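Cytochrome c (Shewanella violacea, PDB 6A3L) probably carries electrons as a heme-binding protein, a cytochrome c' whose covalently attached heme c sits within a four-helix bundle. Local coordinates at residues A[3-6]-A[7-10]; A[77-80]-A[81-85]; A[95-98]-A[99-102]. One frame throughout, in Å; residues are numbered along the deposited sequence.

Contact 1: A[3-6]-A[7-10]; sequences FKEA and DDAI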
loop_
_atom_site.group_PDB
_atom_site.type_symbol
_atom_site.label_atom_id
_atom_site.label_comp_id
_atom_site.label_asym_id
_atom_site.label_seq_id
_atom_site.Cartn_x
_atom_site.Cartn_y
_atom_site.Cartn_z
ATOM N N PHE A 3 -13.528 -10.170 2.392
ATOM C CA PHE A 3 -12.518 -11.090 2.903
ATOM C C PHE A 3 -13.135 -12.452 3.198
ATOM O O PHE A 3 -14.164 -12.544 3.876
ATOM C CB PHE A 3 -11.883 -10.504 4.163
ATOM C CG PHE A 3 -11.395 -9.105 3.981
ATOM C CD1 PHE A 3 -12.144 -8.033 4.431
ATOM C CD2 PHE A 3 -10.202 -8.858 3.322
ATOM C CE1 PHE A 3 -11.703 -6.738 4.239
ATOM C CE2 PHE A 3 -9.758 -7.560 3.134
ATOM C CZ PHE A 3 -10.508 -6.500 3.594
ATOM N N LYS A 4 -12.496 -13.508 2.682
ATOM C CA LYS A 4 -13.020 -14.861 2.863
ATOM C C LYS A 4 -13.064 -15.267 4.339
ATOM O O LYS A 4 -14.051 -15.865 4.792
ATOM C CB LYS A 4 -12.184 -15.845 2.043
ATOM C CG LYS A 4 -12.699 -17.274 2.084
ATOM C CD LYS A 4 -12.766 -17.901 0.694
ATOM C CE LYS A 4 -13.946 -18.859 0.600
ATOM N NZ LYS A 4 -13.711 -20.101 1.386
ATOM N N GLU A 5 -12.003 -14.973 5.100
ATOM C CA GLU A 5 -11.936 -15.256 6.535
ATOM C C GLU A 5 -11.426 -14.026 7.271
ATOM O O GLU A 5 -10.881 -13.098 6.666
ATOM C CB GLU A 5 -11.038 -16.456 6.861
ATOM C CG GLU A 5 -11.516 -17.765 6.274
ATOM C CD GLU A 5 -10.368 -18.640 5.794
ATOM O OE1 GLU A 5 -10.631 -19.691 5.159
ATOM O OE2 GLU A 5 -9.198 -18.272 6.048
ATOM N N ALA A 6 -11.597 -14.031 8.600
ATOM C CA ALA A 6 -11.098 -12.926 9.416
ATOM C C ALA A 6 -9.587 -12.796 9.303
ATOM O O ALA A 6 -9.059 -11.680 9.281
ATOM C CB ALA A 6 -11.506 -13.115 10.878
ATOM N N ASP A 7 -8.881 -13.915 9.167
ATOM C CA ASP A 7 -7.431 -13.858 9.026
ATOM C C ASP A 7 -7.025 -13.090 7.775
ATOM O O ASP A 7 -5.950 -12.482 7.735
ATOM C CB ASP A 7 -6.874 -15.280 8.996
ATOM C CG ASP A 7 -7.262 -16.064 10.228
ATOM O OD1 ASP A 7 -7.693 -17.232 10.087
ATOM O OD2 ASP A 7 -7.189 -15.480 11.332
ATOM N N ASP A 8 -7.856 -13.126 6.735
ATOM C CA ASP A 8 -7.543 -12.354 5.544
ATOM C C ASP A 8 -7.688 -10.863 5.826
ATOM O O ASP A 8 -6.856 -10.058 5.397
ATOM C CB ASP A 8 -8.438 -12.799 4.385
ATOM C CG ASP A 8 -8.249 -14.296 4.018
ATOM O OD1 ASP A 8 -7.214 -14.907 4.379
ATOM O OD2 ASP A 8 -9.142 -14.859 3.350
ATOM N N ALA A 9 -8.741 -10.480 6.562
ATOM C CA ALA A 9 -8.928 -9.084 6.952
ATOM C C ALA A 9 -7.851 -8.629 7.930
ATOM O O ALA A 9 -7.403 -7.474 7.874
ATOM C CB ALA A 9 -10.312 -8.886 7.564
ATOM N N ILE A 10 -7.459 -9.498 8.864
ATOM C CA ILE A 10 -6.385 -9.141 9.789
ATOM C C ILE A 10 -5.076 -8.963 9.027
ATOM O O ILE A 10 -4.359 -7.971 9.216
ATOM C CB ILE A 10 -6.250 -10.191 10.902
ATOM C CG1 ILE A 10 -7.440 -10.117 11.845
ATOM C CG2 ILE A 10 -4.979 -9.991 11.671
ATOM C CD1 ILE A 10 -7.407 -11.170 12.928
#
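The aromatic ring of F3 lies with one face against A9, at the first turn of helix 6-31. CA of A9 stands 4.0 Å from the ring centroid and 17° off the ring normal, a CH-pi contact displaced toward the rim, while the A9 methyl CB lies over the same face, 3.7 Å from F3 CD1. Around this pair, F3 also meets the ring of Y12, the loop residues E58 and I61, and the ring of H22 of the second subunit, which puts this helix start at the dimer contact. The carboxylate of D8 is the second flat group. With its CG anti to the carbonyl carbon (chi1 -61°), it turns back toward the chain entering the helix, and OD2 takes a weak hydrogen bond from E5 N at 3.4 Å. The same oxygen touches the aliphatic K4 CB at 3.5 Å. The other oxygen, D8 OD1, comes within 4.2 Å of E5 OE2; the backbone N-H groups at the helix start would probably ease this meeting of like charges. E5 O is shared by two weak backbone bonds, from D8 N at 3.0 Å and A9 N at 3.4 Å. Regular helical bonding follows with I10 N to A6 O at 2.7 Å, the donor nearly on the line of the carbonyl (167°). I10 itself packs near R13, Q14 and the heme. With E5 as N-cap and D8 three residues on reaching back to its N-H, the arrangement resembles one half of a capping box, weakly made, here opening the first long helix of the cytochrome c' bundle.

Contact 2: A[77-80]-A[81-85]; sequences TDKS and DFDAK. With HEC (heme c), chain C.
K79 and D83 form an i, i+4 salt bridge spanning the first turn of helix 79-99, one of the long helices of the cytochrome c' bundle, with D78 as its N-cap residue. The two side chains run across one another. K79 leaves the helix with CG anti to the backbone N (chi1 -170°), then bends at chi2 (57°) and again at chi4, so that its end comes back to D83. NZ lies 2.9 Å from D83 OD1, which accepts through its syn lone pair, and makes a longer, weak bond of 3.4 Å to D83 OD2. An alanine at K79 would remove the ammonium group and is likely to leave the D83 carboxylate without this positive partner and freer to turn. D83 OD1 also sits in plane at the edge of the F82 ring. That ring turns inward from the helix: the vinyl-derived carbon CBC of the heme lies over one face, and F60 and Y126 meet it edge-to-face. On the flank facing helix 105-126, D78 OD1 touches D81 CB at 3.3 Å, the two carboxylate planes being 48° apart, while D81 OD1 is hydrogen-bonded to Y126 OH. D78 O receives F82 N at 3.2 Å and, more weakly, D81 N at 2.9 Å. K85 joins F82 in the heme pocket, its CB 3.9 Å from heme CBC; the nearer approach is F82 CE1 to heme CAC, at 3.5 Å.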
loop_
_atom_site.group_PDB
_atom_site.type_symbol
_atom_site.label_atom_id
_atom_site.label_comp_id
_atom_site.label_asym_id
_atom_site.label_seq_id
_atom_site.Cartn_x
_atom_site.Cartn_y
_atom_site.Cartn_z
ATOM N N THR A 77 -16.663 -1.665 19.940
ATOM C CA THR A 77 -17.606 -1.013 20.847
ATOM C C THR A 77 -17.633 0.491 20.625
ATOM O O THR A 77 -18.624 1.148 20.958
ATOM C CB THR A 77 -17.267 -1.326 22.302
ATOM O OG1 THR A 77 -16.025 -0.702 22.654
ATOM C CG2 THR A 77 -17.187 -2.848 22.526
ATOM N N ASP A 78 -16.550 1.064 20.115
ATOM C CA ASP A 78 -16.517 2.485 19.777
ATOM C C ASP A 78 -16.112 2.738 18.321
ATOM O O ASP A 78 -15.348 3.665 18.030
ATOM C CB ASP A 78 -15.594 3.247 20.725
ATOM C CG ASP A 78 -16.036 4.674 20.924
ATOM O OD1 ASP A 78 -16.758 5.214 20.048
ATOM O OD2 ASP A 78 -15.684 5.249 21.970
ATOM N N LYS A 79 -16.651 1.947 17.384
ATOM C CA LYS A 79 -16.222 2.005 15.983
ATOM C C LYS A 79 -16.370 3.404 15.399
ATOM O O LYS A 79 -15.572 3.818 14.552
ATOM C CB LYS A 79 -17.031 0.997 15.163
ATOM C CG LYS A 79 -16.541 0.766 13.752
ATOM C CD LYS A 79 -15.090 0.320 13.724
ATOM C CE LYS A 79 -14.777 -0.410 12.416
ATOM N NZ LYS A 79 -15.287 0.367 11.240
ATOM N N SER A 80 -17.372 4.153 15.851
ATOM C CA SER A 80 -17.563 5.519 15.373
ATOM C C SER A 80 -16.313 6.371 15.609
ATOM O O SER A 80 -15.839 7.061 14.700
ATOM C CB SER A 80 -18.788 6.124 16.066
ATOM O OG SER A 80 -19.104 7.379 15.519
ATOM N N ASP A 81 -15.760 6.322 16.828
ATOM C CA ASP A 81 -14.567 7.100 17.162
ATOM C C ASP A 81 -13.319 6.573 16.458
ATOM O O ASP A 81 -12.438 7.355 16.067
ATOM C CB ASP A 81 -14.352 7.099 18.680
ATOM C CG ASP A 81 -13.034 7.734 19.084
ATOM O OD1 ASP A 81 -12.143 7.009 19.584
ATOM O OD2 ASP A 81 -12.886 8.955 18.895
ATOM N N PHE A 82 -13.203 5.252 16.321
ATOM C CA PHE A 82 -12.042 4.679 15.650
ATOM C C PHE A 82 -11.985 5.137 14.199
ATOM O O PHE A 82 -10.935 5.569 13.712
ATOM C CB PHE A 82 -12.089 3.152 15.753
ATOM C CG PHE A 82 -10.942 2.445 15.084
ATOM C CD1 PHE A 82 -9.743 2.261 15.745
ATOM C CD2 PHE A 82 -11.082 1.919 13.804
ATOM C CE1 PHE A 82 -8.689 1.585 15.139
ATOM C CE2 PHE A 82 -10.030 1.248 13.185
ATOM C CZ PHE A 82 -8.836 1.074 13.850
ATOM N N ASP A 83 -13.127 5.091 13.503
ATOM C CA ASP A 83 -13.158 5.547 12.117
ATOM C C ASP A 83 -12.748 7.005 12.032
ATOM O O ASP A 83 -12.011 7.403 11.120
ATOM C CB ASP A 83 -14.552 5.355 11.510
ATOM C CG ASP A 83 -14.952 3.876 11.366
ATOM O OD1 ASP A 83 -14.189 2.983 11.807
ATOM O OD2 ASP A 83 -16.029 3.629 10.784
ATOM N N ALA A 84 -13.211 7.816 12.984
ATOM C CA ALA A 84 -12.848 9.228 13.011
ATOM C C ALA A 84 -11.337 9.411 13.097
ATOM O O ALA A 84 -10.754 10.208 12.352
ATOM C CB ALA A 84 -13.543 9.911 14.184
ATOM N N LYS A 85 -10.681 8.665 13.988
ATOM C CA LYS A 85 -9.225 8.763 14.099
ATOM C C LYS A 85 -8.555 8.378 12.785
ATOM O O LYS A 85 -7.582 9.013 12.363
ATOM C CB LYS A 85 -8.718 7.884 15.246
ATOM C CG LYS A 85 -9.215 8.334 16.631
ATOM C CD LYS A 85 -8.685 7.441 17.748
ATOM C CE LYS A 85 -9.102 7.957 19.109
ATOM N NZ LYS A 85 -8.611 9.338 19.346
HETATM FE FE HEC C . -1.167 1.586 13.372
HETATM C CHA HEC C . -0.870 -1.848 13.813
HETATM C CHB HEC C . 2.026 1.711 12.178
HETATM C CHC HEC C . -1.649 4.858 12.267
HETATM C CHD HEC C . -4.390 1.432 14.396
HETATM N NA HEC C . 0.277 0.186 13.048
HETATM C C1A HEC C . 0.214 -1.163 13.331
HETATM C C2A HEC C . 1.505 -1.717 13.045
HETATM C C3A HEC C . 2.304 -0.747 12.588
HETATM C C4A HEC C . 1.548 0.478 12.576
HETATM C CMA HEC C . 3.786 -0.898 12.160
HETATM C CAA HEC C . 1.873 -3.196 13.207
HETATM C CBA HEC C . 1.357 -3.884 11.931
HETATM C CGA HEC C . 1.939 -5.272 11.897
HETATM O O1A HEC C . 3.078 -5.383 11.390
HETATM O O2A HEC C . 1.297 -6.242 12.379
HETATM N NB HEC C . -0.035 3.036 12.333
HETATM C C1B HEC C . 1.308 2.880 12.045
HETATM C C2B HEC C . 1.823 4.153 11.587
HETATM C C3B HEC C . 0.820 5.053 11.620
HETATM C C4B HEC C . -0.373 4.355 12.081
HETATM C CMB HEC C . 3.301 4.358 11.177
HETATM C CAB HEC C . 0.876 6.549 11.203
HETATM C CBB HEC C . 1.622 6.945 10.156
HETATM N NC HEC C . -2.729 2.874 13.309
HETATM C C1C HEC C . -2.709 4.193 12.878
HETATM C C2C HEC C . -4.008 4.771 13.175
HETATM C C3C HEC C . -4.766 3.846 13.790
HETATM C C4C HEC C . -3.973 2.628 13.862
HETATM C CMC HEC C . -4.372 6.240 12.867
HETATM C CAC HEC C . -6.229 3.973 14.304
HETATM C CBC HEC C . -7.140 4.723 13.668
HETATM N ND HEC C . -2.385 0.058 13.975
HETATM C C1D HEC C . -3.698 0.243 14.375
HETATM C C2D HEC C . -4.223 -1.033 14.780
HETATM C C3D HEC C . -3.256 -1.951 14.626
HETATM C C4D HEC C . -2.079 -1.278 14.122
HETATM C CMD HEC C . -5.663 -1.258 15.302
HETATM C CAD HEC C . -3.369 -3.467 14.919
HETATM C CBD HEC C . -3.499 -4.286 13.626
HETATM C CGD HEC C . -3.590 -5.757 13.963
HETATM O O1D HEC C . -2.593 -6.333 14.459
HETATM O O2D HEC C . -4.662 -6.365 13.751
#

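Contact 3: A[95-98]-A[99-102]; sequences ALLL and ASAS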
loop_
_atom_site.group_PDB
_atom_site.type_symbol
_atom_site.label_atom_id
_atom_site.label_comp_id
_atom_site.label_asym_id
_atom_site.label_seq_id
_atom_site.Cartn_x
_atom_site.Cartn_y
_atom_site.Cartn_z
ATOM N N ALA A 95 -2.270 16.382 4.365
ATOM C CA ALA A 95 -1.603 17.643 4.662
ATOM C C ALA A 95 -0.092 17.507 4.535
ATOM O O ALA A 95 0.575 18.407 4.009
ATOM C CB ALA A 95 -1.991 18.117 6.071
ATOM N N LEU A 96 0.467 16.394 5.023
ATOM C CA LEU A 96 1.911 16.167 4.916
ATOM C C LEU A 96 2.370 16.153 3.463
ATOM O O LEU A 96 3.453 16.667 3.134
ATOM C CB LEU A 96 2.294 14.837 5.585
ATOM C CG LEU A 96 3.792 14.489 5.610
ATOM C CD1 LEU A 96 4.564 15.635 6.267
ATOM C CD2 LEU A 96 4.046 13.202 6.380
ATOM N N LEU A 97 1.575 15.524 2.590
ATOM C CA LEU A 97 1.907 15.458 1.171
ATOM C C LEU A 97 1.927 16.842 0.545
ATOM O O LEU A 97 2.731 17.117 -0.358
ATOM C CB LEU A 97 0.900 14.557 0.449
ATOM C CG LEU A 97 1.048 14.421 -1.077
ATOM C CD1 LEU A 97 2.463 14.071 -1.477
ATOM C CD2 LEU A 97 0.073 13.384 -1.594
ATOM N N LEU A 98 1.021 17.717 0.989
ATOM C CA LEU A 98 0.996 19.081 0.471
ATOM C C LEU A 98 2.213 19.858 0.953
ATOM O O LEU A 98 2.828 20.605 0.187
ATOM C CB LEU A 98 -0.295 19.781 0.902
ATOM C CG LEU A 98 -0.913 20.767 -0.105
ATOM C CD1 LEU A 98 -2.212 21.361 0.439
ATOM C CD2 LEU A 98 0.041 21.871 -0.575
ATOM N N ALA A 99 2.584 19.667 2.219
ATOM C CA ALA A 99 3.765 20.319 2.765
ATOM C C ALA A 99 5.022 19.898 2.016
ATOM O O ALA A 99 5.903 20.726 1.756
ATOM C CB ALA A 99 3.891 19.978 4.245
ATOM N N SER A 100 5.125 18.609 1.662
ATOM C CA SER A 100 6.294 18.112 0.943
ATOM C C SER A 100 6.467 18.799 -0.409
ATOM O O SER A 100 7.524 18.669 -1.031
ATOM C CB SER A 100 6.206 16.580 0.763
ATOM O OG SER A 100 5.246 16.208 -0.220
ATOM N N ALA A 101 5.441 19.498 -0.895
ATOM C CA ALA A 101 5.610 20.285 -2.109
ATOM C C ALA A 101 6.508 21.496 -1.869
ATOM O O ALA A 101 7.292 21.873 -2.748
ATOM C CB ALA A 101 4.242 20.714 -2.645
ATOM N N SER A 102 6.399 22.126 -0.695
ATOM C CA SER A 102 7.229 23.262 -0.306
ATOM C C SER A 102 8.491 22.819 0.446
ATOM O O SER A 102 8.536 21.759 1.077
ATOM C CB SER A 102 6.432 24.248 0.548
ATOM O OG SER A 102 7.276 25.294 0.976
#
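The C-terminal end of helix 79-99 runs here into a type I beta turn, A99 to S102, that begins the loop leading to helix 105-126. The S100 hydroxyl and L97 carry the contact. The hydroxyl of S100 is placed between its own backbone N and carbonyl carbon (chi1 74°), which brings OG back over the last helical turn to give its proton to L97 O at 2.7 Å. This donor is tilted 34° from the carbonyl plane. L97 CD1 touches the same OG at 3.7 Å, so an apolar branch lies beside the polar grip. A further, weak hydrogen bond joins S100 OG to T43 OG1 on helix 39-53, and the buried hydroxyl thus has two polar partners.

The backbone records the change from helix to turn. A99 N and S100 N still make regular i to i+4 bonds, each 3.0 Å long, to A95 O and L96 O. One residue later the bond reaches back three residues instead of four: A101 N bonds to L98 O at 3.0 Å, from a position 62° out of the carbonyl plane and off the lone pairs. The methyl of A101 points back to the helix and presses its CB to 3.2 Å from L98 O. S102 N then closes the beta turn on A99 O at 2.9 Å.

The sides of this helix end pack differently. A99 CB rests 3.5 Å from L96 O and faces L107 and L108 of helix 105-126, whereas L97 and S100 lie against A46 of helix 39-53. Shortening from i+4 to i+3 bonding is typical of a helix unwinding into a turn, here the connection between the last two long helices of a four-helix bundle.

Overall arrangement
Contacts 2 and 3 mark the two ends of helix 79-99, their centres about 27 Å apart, the first at its N-cap and the second where it unwinds. Contact 1 opens helix 6-31, its centre about 20 Å from that of contact 2 and about 34 Å from that of contact 3, which lies on the opposite side of the chain's centre. None of the three touches another. Heme c relates to them unequally: F82 and K85 of contact 2 belong to its pocket, I10 of contact 1 has its side chain about 4 Å from it, and in contact 3 the side chain of L96 remains about 8 Å away.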